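Local structure of P450 epoxidase (Sorangium cellulosum, 1Q5D) at residues Leu121-Ile126 with Ala371-Glu376; Phe143-Asp148 with Glu407-Ile412. The protein is a cytochrome P450 that holds a haem, protoporphyrin IX with iron, within a predominantly helical fold. One frame throughout, in Å; residues are numbered along the deposited sequence.

Contact 1 of 2, residues Leu121-Ile126 with Ala371-Glu376; sequences LLRAEI and ARLEAE
Leu373 meets Ile126 and Arg123 in a helix-to-helix packing contact, apolar at its inner part and polar at its outer edge, where the start of helix 123-137 comes against helix 368-385 near the haem of this cytochrome P450. With Leu373 CG anti to the backbone N (chi1 177°), the two methyls beyond it divide between Ile126 and Arg123. CD2 reaches CD1 of Ile126 at 3.9 Å, the two side chains crossing obliquely, while CD1 lies over one face of the Arg123 guanidinium. That methyl sits 3.6 Å above the guanidinium plane, displaced toward the rim, and the distance from Leu373 CD1 to Arg123 NH1 is 3.7 Å. The CB of Arg123 points to the side of helix 368-385, but the chain, bent at chi3 (-134°), brings its guanidinium end nearer, against Leu373 CD1.

Ile126 CD1 has a second neighbour, Glu374 CG at 4.0 Å, where the two side chains cross at about a right angle. It is thus the aliphatic part of the glutamate that Ile126 touches. Glu374 continues beyond CG in an extended chain; its side chain comes within about 4 Å of the haem and also touches Pro154 and Ala157 of helix 154-161. One turn further along helix 368-385, Ile377 packs on both Arg123 and Ile126.

No hydrogen bond spans the two segments. Glu376 OE1 lies 4.4 Å from Arg123 NH2, beyond a salt bridge, whereas Arg123 NH1 has its ion-pair partner in Asp120, just before the segment. The contact therefore rests on van der Waals packing of Leu373 and Ile126, bordered by a guanidinium that lies against Leu373 CD1 while pairing with Asp120, and Glu376 probably adds a modest long-range attraction.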
ATOM      1  N   LEU A 121      -7.555  17.182  -9.557  1.00 37.38           N
ATOM      2  CA  LEU A 121      -8.670  17.948  -9.021  1.00 37.40           C
ATOM      3  C   LEU A 121      -8.731  17.869  -7.494  1.00 36.84           C
ATOM      4  O   LEU A 121      -9.288  18.753  -6.840  1.00 36.22           O
ATOM      5  CB  LEU A 121      -9.986  17.452  -9.619  1.00 40.11           C
ATOM      6  CG  LEU A 121     -10.066  17.213 -11.128  1.00 41.54           C
ATOM      7  CD1 LEU A 121     -11.489  16.873 -11.511  1.00 42.19           C
ATOM      8  CD2 LEU A 121      -9.619  18.461 -11.877  1.00 42.78           C
ATOM      9  N   LEU A 122      -8.138  16.810  -6.936  1.00 34.90           N
ATOM     10  CA  LEU A 122      -8.142  16.560  -5.496  1.00 33.52           C
ATOM     11  C   LEU A 122      -7.137  17.442  -4.767  1.00 32.33           C
ATOM     12  O   LEU A 122      -7.108  17.493  -3.543  1.00 30.93           O
ATOM     13  CB  LEU A 122      -7.826  15.076  -5.217  1.00 33.05           C
ATOM     14  CG  LEU A 122      -8.779  14.086  -5.899  1.00 33.54           C
ATOM     15  CD1 LEU A 122      -8.494  12.623  -5.502  1.00 33.24           C
ATOM     16  CD2 LEU A 122     -10.214  14.459  -5.573  1.00 33.42           C
ATOM     17  N   ARG A 123      -6.323  18.162  -5.526  1.00 32.95           N
ATOM     18  CA  ARG A 123      -5.217  18.917  -4.940  1.00 33.51           C
ATOM     19  C   ARG A 123      -5.661  19.880  -3.837  1.00 32.50           C
ATOM     20  O   ARG A 123      -5.047  19.959  -2.765  1.00 31.32           O
ATOM     21  CB  ARG A 123      -4.477  19.673  -6.042  1.00 35.21           C
ATOM     22  CG  ARG A 123      -3.192  20.326  -5.616  1.00 38.08           C
ATOM     23  CD  ARG A 123      -2.392  20.888  -6.796  1.00 39.83           C
ATOM     24  NE  ARG A 123      -0.988  20.518  -6.695  1.00 42.82           N
ATOM     25  CZ  ARG A 123      -0.390  19.622  -7.462  1.00 42.23           C
ATOM     26  NH1 ARG A 123      -1.059  18.997  -8.419  1.00 42.20           N
ATOM     27  NH2 ARG A 123       0.887  19.367  -7.272  1.00 43.94           N
ATOM     28  N   ALA A 124      -6.741  20.601  -4.096  1.00 32.28           N
ATOM     29  CA  ALA A 124      -7.219  21.594  -3.139  1.00 32.73           C
ATOM     30  C   ALA A 124      -7.688  20.962  -1.835  1.00 32.03           C
ATOM     31  O   ALA A 124      -7.366  21.442  -0.759  1.00 31.54           O
ATOM     32  CB  ALA A 124      -8.357  22.435  -3.758  1.00 32.76           C
ATOM     33  N   GLU A 125      -8.489  19.907  -1.939  1.00 32.86           N
ATOM     34  CA  GLU A 125      -9.047  19.260  -0.747  1.00 33.86           C
ATOM     35  C   GLU A 125      -7.941  18.624   0.097  1.00 32.83           C
ATOM     36  O   GLU A 125      -7.954  18.706   1.329  1.00 32.97           O
ATOM     37  CB  GLU A 125     -10.110  18.216  -1.139  1.00 35.46           C
ATOM     38  CG  GLU A 125     -10.691  17.432   0.032  1.00 38.01           C
ATOM     39  CD  GLU A 125     -11.538  18.284   0.970  1.00 40.19           C
ATOM     40  OE1 GLU A 125     -12.076  17.729   1.955  1.00 40.92           O
ATOM     41  OE2 GLU A 125     -11.655  19.515   0.743  1.00 40.59           O
ATOM     42  N   ILE A 126      -6.966  18.005  -0.559  1.00 32.57           N
ATOM     43  CA  ILE A 126      -5.844  17.419   0.183  1.00 32.05           C
ATOM     44  C   ILE A 126      -5.067  18.495   0.947  1.00 32.27           C
ATOM     45  O   ILE A 126      -4.740  18.328   2.139  1.00 31.98           O
ATOM     46  CB  ILE A 126      -4.915  16.600  -0.752  1.00 31.80           C
ATOM     47  CG1 ILE A 126      -5.670  15.427  -1.376  1.00 31.34           C
ATOM     48  CG2 ILE A 126      -3.670  16.125   0.008  1.00 32.44           C
ATOM     49  CD1 ILE A 126      -4.981  14.785  -2.607  1.00 32.05           C
ATOM     50  N   ALA A 371      -1.307   8.511  -4.547  1.00 27.77           N
ATOM     51  CA  ALA A 371      -0.343   8.394  -3.462  1.00 27.67           C
ATOM     52  C   ALA A 371       0.763   9.451  -3.543  1.00 27.25           C
ATOM     53  O   ALA A 371       1.099  10.101  -2.556  1.00 26.91           O
ATOM     54  CB  ALA A 371       0.279   6.983  -3.468  1.00 27.24           C
ATOM     55  N   ARG A 372       1.340   9.617  -4.729  1.00 26.92           N
ATOM     56  CA  ARG A 372       2.438  10.556  -4.873  1.00 27.78           C
ATOM     57  C   ARG A 372       1.949  11.971  -4.606  1.00 27.18           C
ATOM     58  O   ARG A 372       2.638  12.742  -3.960  1.00 26.41           O
ATOM     59  CB  ARG A 372       3.050  10.471  -6.274  1.00 29.46           C
ATOM     60  CG  ARG A 372       3.977   9.259  -6.502  1.00 30.80           C
ATOM     61  CD  ARG A 372       4.386   9.074  -7.987  1.00 32.28           C
ATOM     62  NE  ARG A 372       5.312   7.956  -8.219  1.00 32.96           N
ATOM     63  CZ  ARG A 372       5.393   7.276  -9.361  1.00 34.14           C
ATOM     64  NH1 ARG A 372       4.590   7.588 -10.384  1.00 34.76           N
ATOM     65  NH2 ARG A 372       6.257   6.260  -9.482  1.00 34.26           N
ATOM     66  N   LEU A 373       0.751  12.290  -5.091  1.00 27.98           N
ATOM     67  CA  LEU A 373       0.165  13.623  -4.863  1.00 27.85           C
ATOM     68  C   LEU A 373      -0.067  13.888  -3.388  1.00 28.63           C
ATOM     69  O   LEU A 373       0.323  14.939  -2.855  1.00 27.79           O
ATOM     70  CB  LEU A 373      -1.139  13.805  -5.640  1.00 27.95           C
ATOM     71  CG  LEU A 373      -1.839  15.159  -5.377  1.00 29.42           C
ATOM     72  CD1 LEU A 373      -0.965  16.295  -5.871  1.00 30.15           C
ATOM     73  CD2 LEU A 373      -3.220  15.197  -6.028  1.00 30.18           C
ATOM     74  N   GLU A 374      -0.706  12.940  -2.703  1.00 28.81           N
ATOM     75  CA  GLU A 374      -0.939  13.126  -1.285  1.00 28.99           C
ATOM     76  C   GLU A 374       0.353  13.340  -0.532  1.00 29.05           C
ATOM     77  O   GLU A 374       0.437  14.206   0.342  1.00 30.80           O
ATOM     78  CB  GLU A 374      -1.641  11.908  -0.679  1.00 29.29           C
ATOM     79  CG  GLU A 374      -3.006  11.603  -1.261  1.00 29.20           C
ATOM     80  CD  GLU A 374      -3.615  10.402  -0.576  1.00 29.48           C
ATOM     81  OE1 GLU A 374      -3.659  10.407   0.676  1.00 30.64           O
ATOM     82  OE2 GLU A 374      -4.046   9.468  -1.276  1.00 30.08           O
ATOM     83  N   ALA A 375       1.358  12.528  -0.842  1.00 28.06           N
ATOM     84  CA  ALA A 375       2.617  12.615  -0.119  1.00 28.90           C
ATOM     85  C   ALA A 375       3.373  13.901  -0.463  1.00 29.37           C
ATOM     86  O   ALA A 375       3.999  14.514   0.395  1.00 29.57           O
ATOM     87  CB  ALA A 375       3.481  11.378  -0.385  1.00 28.03           C
ATOM     88  N   GLU A 376       3.303  14.309  -1.722  1.00 31.23           N
ATOM     89  CA  GLU A 376       3.950  15.556  -2.135  1.00 33.30           C
ATOM     90  C   GLU A 376       3.387  16.726  -1.336  1.00 32.09           C
ATOM     91  O   GLU A 376       4.125  17.529  -0.765  1.00 31.73           O
ATOM     92  CB  GLU A 376       3.708  15.776  -3.623  1.00 36.79           C
ATOM     93  CG  GLU A 376       4.836  16.488  -4.344  1.00 40.65           C
ATOM     94  CD  GLU A 376       4.472  16.796  -5.783  1.00 43.15           C
ATOM     95  OE1 GLU A 376       3.657  16.038  -6.378  1.00 44.03           O
ATOM     96  OE2 GLU A 376       4.996  17.804  -6.312  1.00 44.98           O
TER

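Contact 2 of 2, residues Phe143-Asp148 with Glu407-Ile412; sequences FDVVRD and ESLNVI
Asp144 reaches across to the strand of residues 407-412, and its side chain ties a short antiparallel pairing to the start of a helix. Its CB lies 3.8 Å from Asn410 ND2, its neighbour in a non-hydrogen-bonded pair. CG stands anti to the backbone N (chi1 -174°), and the carboxylate comes up to the backbone at Ser408 and Leu409. OD1 packs against Ser408 CB at 3.6 Å and also forms a charge-only ion pair with Arg147, out of the guanidinium plane. OD2 accepts a nearly straight bond, 177° at the hydrogen, from Leu409 N at 3.0 Å. Val146 N gives a second bond to Asp144 OD2 at 2.9 Å; these two donors come from opposite faces of the carboxylate plane, and Arg147 N adds a weak third. One oxygen thus caps the helix beginning and grips the facing strand.

On either side of Asp144 the backbones join directly. Phe143 and Val411 form a hydrogen-bonded pair, with Val411 N to Phe143 O at 2.8 Å, and Val145 N donates to Leu409 O at the same length. The side chains of Val145 and Leu409 lie alongside each other, pointing the same way, while Val145 CG2 meets Val411 CG1 at 3.8 Å. Leu268 and Leu271 of helix 257-272 touch Leu409 and Val411.

At the start of 407-412, Glu407 and Ser408 both face Val396, a classic beta bulge. Through the pairs Phe143-Val411 and Asp144-Asn410, strand 143-144 joins the small antiparallel sheet built around 406-412, and the Asp144 side chain caps the turn leading into helix 146-150.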
ATOM      1  N   PHE A 143       4.358  16.413  18.625  1.00 52.56           N
ATOM      2  CA  PHE A 143       3.556  16.167  17.433  1.00 47.40           C
ATOM      3  C   PHE A 143       3.882  14.777  16.889  1.00 45.00           C
ATOM      4  O   PHE A 143       5.041  14.460  16.604  1.00 44.07           O
ATOM      5  CB  PHE A 143       3.834  17.239  16.371  1.00 45.83           C
ATOM      6  CG  PHE A 143       2.836  17.260  15.242  1.00 43.92           C
ATOM      7  CD1 PHE A 143       1.579  17.828  15.416  1.00 43.18           C
ATOM      8  CD2 PHE A 143       3.158  16.729  13.999  1.00 42.96           C
ATOM      9  CE1 PHE A 143       0.663  17.858  14.372  1.00 42.44           C
ATOM     10  CE2 PHE A 143       2.241  16.756  12.953  1.00 42.10           C
ATOM     11  CZ  PHE A 143       0.997  17.312  13.139  1.00 41.92           C
ATOM     12  N   ASP A 144       2.852  13.949  16.767  1.00 42.25           N
ATOM     13  CA  ASP A 144       2.996  12.607  16.225  1.00 40.19           C
ATOM     14  C   ASP A 144       2.636  12.599  14.743  1.00 38.54           C
ATOM     15  O   ASP A 144       1.471  12.714  14.380  1.00 37.62           O
ATOM     16  CB  ASP A 144       2.091  11.641  16.982  1.00 40.62           C
ATOM     17  CG  ASP A 144       2.289  10.203  16.562  1.00 40.56           C
ATOM     18  OD1 ASP A 144       1.814   9.312  17.297  1.00 41.55           O
ATOM     19  OD2 ASP A 144       2.896   9.870  15.522  1.00 39.54           O
ATOM     20  N   VAL A 145       3.648  12.445  13.899  1.00 37.35           N
ATOM     21  CA  VAL A 145       3.474  12.483  12.444  1.00 36.43           C
ATOM     22  C   VAL A 145       2.547  11.381  11.940  1.00 35.87           C
ATOM     23  O   VAL A 145       1.907  11.511  10.885  1.00 35.60           O
ATOM     24  CB  VAL A 145       4.832  12.466  11.733  1.00 35.92           C
ATOM     25  CG1 VAL A 145       4.667  12.344  10.206  1.00 35.87           C
ATOM     26  CG2 VAL A 145       5.608  13.743  12.095  1.00 36.48           C
ATOM     27  N   VAL A 146       2.450  10.300  12.703  1.00 34.76           N
ATOM     28  CA  VAL A 146       1.458   9.297  12.386  1.00 35.01           C
ATOM     29  C   VAL A 146       0.072   9.730  12.855  1.00 35.02           C
ATOM     30  O   VAL A 146      -0.765  10.102  12.036  1.00 33.93           O
ATOM     31  CB  VAL A 146       1.825   7.895  12.932  1.00 34.18           C
ATOM     32  CG1 VAL A 146       0.697   6.905  12.640  1.00 33.86           C
ATOM     33  CG2 VAL A 146       3.123   7.409  12.300  1.00 34.61           C
ATOM     34  N   ARG A 147      -0.166   9.692  14.168  1.00 36.59           N
ATOM     35  CA  ARG A 147      -1.520   9.879  14.698  1.00 38.93           C
ATOM     36  C   ARG A 147      -2.120  11.275  14.457  1.00 38.50           C
ATOM     37  O   ARG A 147      -3.325  11.405  14.260  1.00 39.54           O
ATOM     38  CB  ARG A 147      -1.582   9.515  16.197  1.00 42.56           C
ATOM     39  CG  ARG A 147      -2.923   9.861  16.870  1.00 46.69           C
ATOM     40  CD  ARG A 147      -2.967   9.717  18.403  1.00 49.91           C
ATOM     41  NE  ARG A 147      -1.646   9.789  19.036  1.00 52.50           N
ATOM     42  CZ  ARG A 147      -1.067  10.911  19.461  1.00 53.77           C
ATOM     43  NH1 ARG A 147      -1.674  12.087  19.321  1.00 54.67           N
ATOM     44  NH2 ARG A 147       0.132  10.858  20.026  1.00 54.35           N
ATOM     45  N   ASP A 148      -1.286  12.309  14.472  1.00 37.65           N
ATOM     46  CA  ASP A 148      -1.770  13.676  14.332  1.00 37.28           C
ATOM     47  C   ASP A 148      -1.755  14.189  12.882  1.00 37.23           C
ATOM     48  O   ASP A 148      -2.211  15.305  12.601  1.00 37.31           O
ATOM     49  CB  ASP A 148      -0.927  14.616  15.193  1.00 36.63           C
ATOM     50  CG  ASP A 148      -0.906  14.215  16.646  1.00 37.30           C
ATOM     51  OD1 ASP A 148      -1.960  13.803  17.165  1.00 36.44           O
ATOM     52  OD2 ASP A 148       0.125  14.294  17.350  1.00 38.18           O
ATOM     53  N   GLU A 407       4.005   2.999  14.355  1.00 33.41           N
ATOM     54  CA  GLU A 407       2.903   3.306  15.245  1.00 36.26           C
ATOM     55  C   GLU A 407       2.940   4.755  15.728  1.00 36.38           C
ATOM     56  O   GLU A 407       1.894   5.368  15.943  1.00 36.99           O
ATOM     57  CB  GLU A 407       2.897   2.332  16.432  1.00 37.65           C
ATOM     58  CG  GLU A 407       2.616   0.902  16.005  1.00 38.88           C
ATOM     59  CD  GLU A 407       2.661  -0.091  17.157  1.00 39.85           C
ATOM     60  OE1 GLU A 407       2.017  -1.144  17.036  1.00 41.20           O
ATOM     61  OE2 GLU A 407       3.330   0.170  18.170  1.00 40.12           O
ATOM     62  N   SER A 408       4.142   5.289  15.901  1.00 36.33           N
ATOM     63  CA  SER A 408       4.324   6.673  16.322  1.00 36.33           C
ATOM     64  C   SER A 408       5.640   7.231  15.779  1.00 36.35           C
ATOM     65  O   SER A 408       6.651   6.534  15.712  1.00 35.69           O
ATOM     66  CB  SER A 408       4.260   6.799  17.854  1.00 37.54           C
ATOM     67  OG  SER A 408       5.315   6.084  18.467  1.00 38.78           O
ATOM     68  N   LEU A 409       5.598   8.494  15.364  1.00 36.17           N
ATOM     69  CA  LEU A 409       6.757   9.214  14.873  1.00 36.13           C
ATOM     70  C   LEU A 409       6.708  10.593  15.514  1.00 37.12           C
ATOM     71  O   LEU A 409       6.090  11.524  14.989  1.00 36.26           O
ATOM     72  CB  LEU A 409       6.695   9.322  13.342  1.00 36.09           C
ATOM     73  CG  LEU A 409       7.849  10.044  12.642  1.00 36.14           C
ATOM     74  CD1 LEU A 409       9.181   9.549  13.157  1.00 36.64           C
ATOM     75  CD2 LEU A 409       7.760   9.894  11.110  1.00 35.94           C
ATOM     76  N   ASN A 410       7.332  10.709  16.677  1.00 39.26           N
ATOM     77  CA  ASN A 410       7.215  11.914  17.482  1.00 41.20           C
ATOM     78  C   ASN A 410       8.289  12.929  17.134  1.00 41.46           C
ATOM     79  O   ASN A 410       9.478  12.608  17.096  1.00 41.84           O
ATOM     80  CB  ASN A 410       7.242  11.575  18.973  1.00 41.84           C
ATOM     81  CG  ASN A 410       5.896  11.076  19.478  1.00 42.84           C
ATOM     82  OD1 ASN A 410       5.742   9.900  19.807  1.00 43.64           O
ATOM     83  ND2 ASN A 410       4.912  11.968  19.526  1.00 42.74           N
ATOM     84  N   VAL A 411       7.856  14.155  16.864  1.00 42.19           N
ATOM     85  CA  VAL A 411       8.769  15.203  16.448  1.00 43.22           C
ATOM     86  C   VAL A 411       8.529  16.476  17.243  1.00 44.54           C
ATOM     87  O   VAL A 411       7.501  16.625  17.916  1.00 44.02           O
ATOM     88  CB  VAL A 411       8.615  15.538  14.942  1.00 43.03           C
ATOM     89  CG1 VAL A 411       8.839  14.307  14.083  1.00 42.88           C
ATOM     90  CG2 VAL A 411       7.241  16.158  14.658  1.00 42.94           C
ATOM     91  N   ILE A 412       9.498  17.380  17.157  1.00 45.38           N
ATOM     92  CA  ILE A 412       9.348  18.733  17.653  1.00 47.16           C
ATOM     93  C   ILE A 412       9.385  19.642  16.440  1.00 47.43           C
ATOM     94  O   ILE A 412      10.401  19.718  15.745  1.00 46.86           O
ATOM     95  CB  ILE A 412      10.494  19.087  18.612  1.00 47.75           C
ATOM     96  CG1 ILE A 412      10.534  18.101  19.784  1.00 47.73           C
ATOM     97  CG2 ILE A 412      10.351  20.528  19.098  1.00 48.10           C
ATOM     98  CD1 ILE A 412      11.934  17.804  20.289  1.00 48.27           C
TER

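Helix 123-137, whose first turn carries contact 1, is followed in the chain by strand 143-144 of contact 2, and their later partners come in the same order, helix 368-385 before strand 406-412. The segments therefore alternate along the chain. The contacts do not touch: their centres lie 20 Å apart and their nearest atoms about 10 Å. Helix 257-272 links them, meeting Glu374 and Ala375 of contact 1 as well as Val145 and Leu409 of contact 2. Contact 1 is closer to the haem, which touches Ala371, whereas the Val146 side chain is about 14 Å from it; the Glu374 side chain is about 12 Å from the second bound ligand.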